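Local coordinates for ribosome-inactivating protein 3 (Zea mays, PDB 2PQG), which belongs to the ribosome-inactivating proteins of plants, a family that takes its name from shutting down ribosomes, at residues C185-V197 with N250-Q262. Numbering follows the deposited sequence.
Sequences CEGLRFNTVSRTV and NEAARIVALVKNQ
Arg189 O, at the C-terminal end of helix 171-189, accepts two backbone N-H groups from the tail: Ala257 N at 2.7 Å and Leu258 N at 3.2 Å, both nearly straight. Three residues on, Thr192 N gives its hydrogen to Ile255 O over a longer 3.3 Å. Arg254 O is gripped end-on by one guanidinium: Arg195 NH1 reaches it at 3.0 Å, lying in the carbonyl plane, and Arg195 NH2 at 2.9 Å comes from well off that plane. A bend at chi3 (-56°) turns the Arg195 head to this carbonyl. Arg254 NH2 lies over one face of that guanidinium, 3.1 Å from Arg195 NE, a close approach of like charges that the Arg254 carbonyl, bound by Arg195, may partly offset; the two planes are 46° apart. In the ribosome-inactivating protein fold, this joint fastens the irregular chain that follows helix 249-252 to the kink between helices 171-189 and 191-199, where Phe190 breaks the helical course and sits at the N-cap of the second. The Phe190 ring presents its edge to Ile255 O, while CE2 meets Val256 CG1 at 3.4 Å. Thr192 and Ile255 run side by side, their CG2 methyls 4.1 Å apart; with Thr192 OG1 anti to the backbone N (chi1 178°), the hydroxyl is left for Gln213. The Arg189 side chain starts off away from the tail; its guanidinium makes a long salt bridge with Glu186 and bonds Asn71 O, and Arg23 of helix 15-27 takes up Leu188 O. Val256 O, for its part, is bound by Gln38 NE2, and Leu258 O by Trp220 NE1.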
# COMPACT_ATOMS: atom_id res chain seq x y z
N CYS A 185 -2.81 -0.82 1.78
CA CYS A 185 -2.40 -2.19 1.49
C CYS A 185 -1.72 -2.86 2.66
O CYS A 185 -2.15 -3.92 3.12
CB CYS A 185 -1.44 -2.23 0.32
SG CYS A 185 -2.14 -1.61 -1.20
N GLU A 186 -0.63 -2.24 3.11
CA GLU A 186 0.14 -2.79 4.22
C GLU A 186 -0.64 -2.70 5.52
O GLU A 186 -0.38 -3.46 6.45
CB GLU A 186 1.49 -2.07 4.32
CG GLU A 186 2.30 -2.18 3.04
CD GLU A 186 2.80 -3.60 2.74
OE1 GLU A 186 2.22 -4.56 3.27
OE2 GLU A 186 3.77 -3.75 1.97
N GLY A 187 -1.58 -1.77 5.59
CA GLY A 187 -2.40 -1.66 6.79
C GLY A 187 -3.31 -2.88 6.85
O GLY A 187 -3.60 -3.40 7.93
N LEU A 188 -3.75 -3.34 5.68
CA LEU A 188 -4.64 -4.50 5.59
C LEU A 188 -3.87 -5.81 5.83
O LEU A 188 -4.36 -6.70 6.53
CB LEU A 188 -5.32 -4.53 4.21
CG LEU A 188 -6.30 -3.42 3.82
CD1 LEU A 188 -6.64 -3.52 2.34
CD2 LEU A 188 -7.57 -3.50 4.66
N ARG A 189 -2.67 -5.92 5.27
CA ARG A 189 -1.84 -7.10 5.44
C ARG A 189 -1.34 -7.30 6.87
O ARG A 189 -1.42 -8.40 7.42
CB ARG A 189 -0.61 -7.03 4.54
CG ARG A 189 -0.82 -7.26 3.07
CD ARG A 189 0.49 -6.95 2.37
NE ARG A 189 0.43 -7.21 0.94
CZ ARG A 189 1.46 -7.07 0.12
NH1 ARG A 189 2.63 -6.67 0.59
NH2 ARG A 189 1.33 -7.35 -1.17
N PHE A 190 -0.80 -6.24 7.45
CA PHE A 190 -0.23 -6.31 8.79
C PHE A 190 -1.02 -5.60 9.86
O PHE A 190 -1.31 -4.41 9.73
CB PHE A 190 1.18 -5.70 8.80
CG PHE A 190 2.13 -6.34 7.85
CD1 PHE A 190 2.10 -6.04 6.49
CD2 PHE A 190 3.07 -7.26 8.30
CE1 PHE A 190 3.00 -6.63 5.60
CE2 PHE A 190 3.97 -7.86 7.43
CZ PHE A 190 3.93 -7.55 6.07
N ASN A 191 -1.36 -6.32 10.93
CA ASN A 191 -2.07 -5.69 12.03
C ASN A 191 -1.04 -4.93 12.88
O ASN A 191 -1.39 -4.19 13.80
CB ASN A 191 -2.84 -6.71 12.88
CG ASN A 191 -2.08 -7.99 13.12
OD1 ASN A 191 -2.30 -8.69 14.11
ND2 ASN A 191 -1.19 -8.33 12.20
N THR A 192 0.24 -5.11 12.56
CA THR A 192 1.28 -4.38 13.27
C THR A 192 1.29 -2.95 12.72
O THR A 192 1.57 -1.99 13.43
CB THR A 192 2.68 -5.06 13.09
OG1 THR A 192 3.68 -4.29 13.77
CG2 THR A 192 3.04 -5.19 11.62
N VAL A 193 0.94 -2.82 11.44
CA VAL A 193 0.88 -1.52 10.78
C VAL A 193 -0.45 -0.82 11.08
O VAL A 193 -0.47 0.38 11.36
CB VAL A 193 1.02 -1.67 9.24
CG1 VAL A 193 0.67 -0.36 8.55
CG2 VAL A 193 2.45 -2.07 8.91
N SER A 194 -1.55 -1.56 11.02
CA SER A 194 -2.85 -0.98 11.30
C SER A 194 -2.88 -0.50 12.76
O SER A 194 -3.51 0.51 13.06
CB SER A 194 -3.96 -1.99 11.04
OG SER A 194 -3.78 -3.16 11.81
N ARG A 195 -2.21 -1.21 13.67
CA ARG A 195 -2.19 -0.78 15.07
C ARG A 195 -1.41 0.52 15.22
O ARG A 195 -1.82 1.43 15.92
CB ARG A 195 -1.57 -1.83 15.98
CG ARG A 195 -2.42 -3.07 16.22
CD ARG A 195 -2.00 -3.77 17.50
NE ARG A 195 -0.58 -4.11 17.51
CZ ARG A 195 -0.06 -5.18 16.92
NH1 ARG A 195 1.25 -5.39 16.97
NH2 ARG A 195 -0.85 -6.04 16.29
N THR A 196 -0.27 0.60 14.54
CA THR A 196 0.58 1.78 14.60
C THR A 196 -0.02 2.96 13.86
O THR A 196 0.02 4.09 14.36
CB THR A 196 1.98 1.48 14.03
OG1 THR A 196 2.60 0.46 14.83
CG2 THR A 196 2.86 2.73 14.06
N VAL A 197 -0.60 2.72 12.69
CA VAL A 197 -1.21 3.80 11.93
C VAL A 197 -2.47 4.32 12.62
O VAL A 197 -2.77 5.51 12.54
CB VAL A 197 -1.56 3.39 10.49
CG1 VAL A 197 -2.30 4.54 9.79
CG2 VAL A 197 -0.30 3.03 9.73
N ASN A 250 3.12 -17.58 17.19
CA ASN A 250 2.44 -16.72 18.14
C ASN A 250 2.77 -15.24 17.99
O ASN A 250 1.88 -14.39 18.05
CB ASN A 250 2.73 -17.18 19.57
CG ASN A 250 1.93 -18.40 19.96
OD1 ASN A 250 1.92 -19.41 19.26
ND2 ASN A 250 1.25 -18.31 21.09
N GLU A 251 4.06 -14.92 17.80
CA GLU A 251 4.46 -13.54 17.62
C GLU A 251 4.01 -13.12 16.22
O GLU A 251 3.61 -11.98 15.99
CB GLU A 251 5.98 -13.39 17.73
CG GLU A 251 6.56 -13.94 19.02
CD GLU A 251 7.95 -13.38 19.31
OE1 GLU A 251 8.69 -13.07 18.35
OE2 GLU A 251 8.31 -13.28 20.51
N ALA A 252 4.08 -14.06 15.29
CA ALA A 252 3.68 -13.81 13.92
C ALA A 252 2.21 -13.40 13.87
O ALA A 252 1.81 -12.62 13.01
CB ALA A 252 3.92 -15.05 13.07
N ALA A 253 1.41 -13.93 14.79
CA ALA A 253 -0.01 -13.62 14.83
C ALA A 253 -0.25 -12.18 15.30
O ALA A 253 -1.32 -11.61 15.11
CB ALA A 253 -0.74 -14.60 15.73
N ARG A 254 0.76 -11.58 15.91
CA ARG A 254 0.65 -10.21 16.40
C ARG A 254 1.16 -9.24 15.34
O ARG A 254 1.14 -8.02 15.53
CB ARG A 254 1.53 -10.03 17.63
CG ARG A 254 0.89 -10.37 18.95
CD ARG A 254 0.99 -9.22 19.94
NE ARG A 254 0.14 -8.09 19.56
CZ ARG A 254 -0.04 -7.00 20.31
NH1 ARG A 254 0.56 -6.90 21.49
NH2 ARG A 254 -0.84 -6.02 19.89
N ILE A 255 1.55 -9.78 14.19
CA ILE A 255 2.19 -9.01 13.14
C ILE A 255 1.48 -8.98 11.80
O ILE A 255 1.25 -7.91 11.24
CB ILE A 255 3.62 -9.58 12.98
CG1 ILE A 255 4.48 -9.26 14.21
CG2 ILE A 255 4.28 -9.09 11.72
CD1 ILE A 255 5.87 -9.87 14.17
N VAL A 256 1.21 -10.17 11.27
CA VAL A 256 0.51 -10.28 10.00
C VAL A 256 -0.95 -10.65 10.26
O VAL A 256 -1.25 -11.48 11.11
CB VAL A 256 1.13 -11.34 9.07
CG1 VAL A 256 2.37 -10.76 8.39
CG2 VAL A 256 1.49 -12.58 9.86
N ALA A 257 -1.85 -10.02 9.51
CA ALA A 257 -3.28 -10.27 9.66
C ALA A 257 -3.76 -11.20 8.56
O ALA A 257 -4.60 -12.06 8.80
CB ALA A 257 -4.05 -8.94 9.61
N LEU A 258 -3.22 -11.04 7.36
CA LEU A 258 -3.60 -11.89 6.23
C LEU A 258 -2.36 -12.42 5.51
O LEU A 258 -1.48 -11.65 5.12
CB LEU A 258 -4.45 -11.09 5.25
CG LEU A 258 -5.74 -10.46 5.78
CD1 LEU A 258 -6.25 -9.44 4.77
CD2 LEU A 258 -6.78 -11.54 6.05
N VAL A 259 -2.30 -13.74 5.33
CA VAL A 259 -1.14 -14.33 4.66
C VAL A 259 -1.36 -14.66 3.20
O VAL A 259 -2.47 -14.98 2.76
CB VAL A 259 -0.66 -15.60 5.36
CG1 VAL A 259 -0.25 -15.28 6.78
CG2 VAL A 259 -1.73 -16.67 5.32
N LYS A 260 -0.26 -14.58 2.47
CA LYS A 260 -0.22 -14.86 1.05
C LYS A 260 -0.34 -16.37 0.83
O LYS A 260 0.44 -17.16 1.39
CB LYS A 260 1.09 -14.33 0.50
CG LYS A 260 1.22 -14.35 -1.00
CD LYS A 260 2.37 -13.45 -1.38
CE LYS A 260 2.61 -13.45 -2.87
NZ LYS A 260 1.86 -14.55 -3.52
N ASN A 261 -1.31 -16.76 0.01
CA ASN A 261 -1.57 -18.16 -0.30
C ASN A 261 -0.40 -18.82 -1.00
O ASN A 261 0.01 -18.39 -2.09
CB ASN A 261 -2.80 -18.30 -1.19
CG ASN A 261 -3.45 -19.68 -1.10
OD1 ASN A 261 -2.77 -20.70 -0.91
ND2 ASN A 261 -4.77 -19.71 -1.25
N GLN A 262 0.14 -19.87 -0.38
CA GLN A 262 1.25 -20.61 -0.97
C GLN A 262 0.70 -21.60 -1.99
O GLN A 262 1.39 -21.98 -2.94
CB GLN A 262 2.04 -21.33 0.12
CG GLN A 262 2.98 -20.43 0.88
CD GLN A 262 3.26 -19.11 0.17
OE1 GLN A 262 2.64 -18.09 0.49
NE2 GLN A 262 4.16 -19.13 -0.81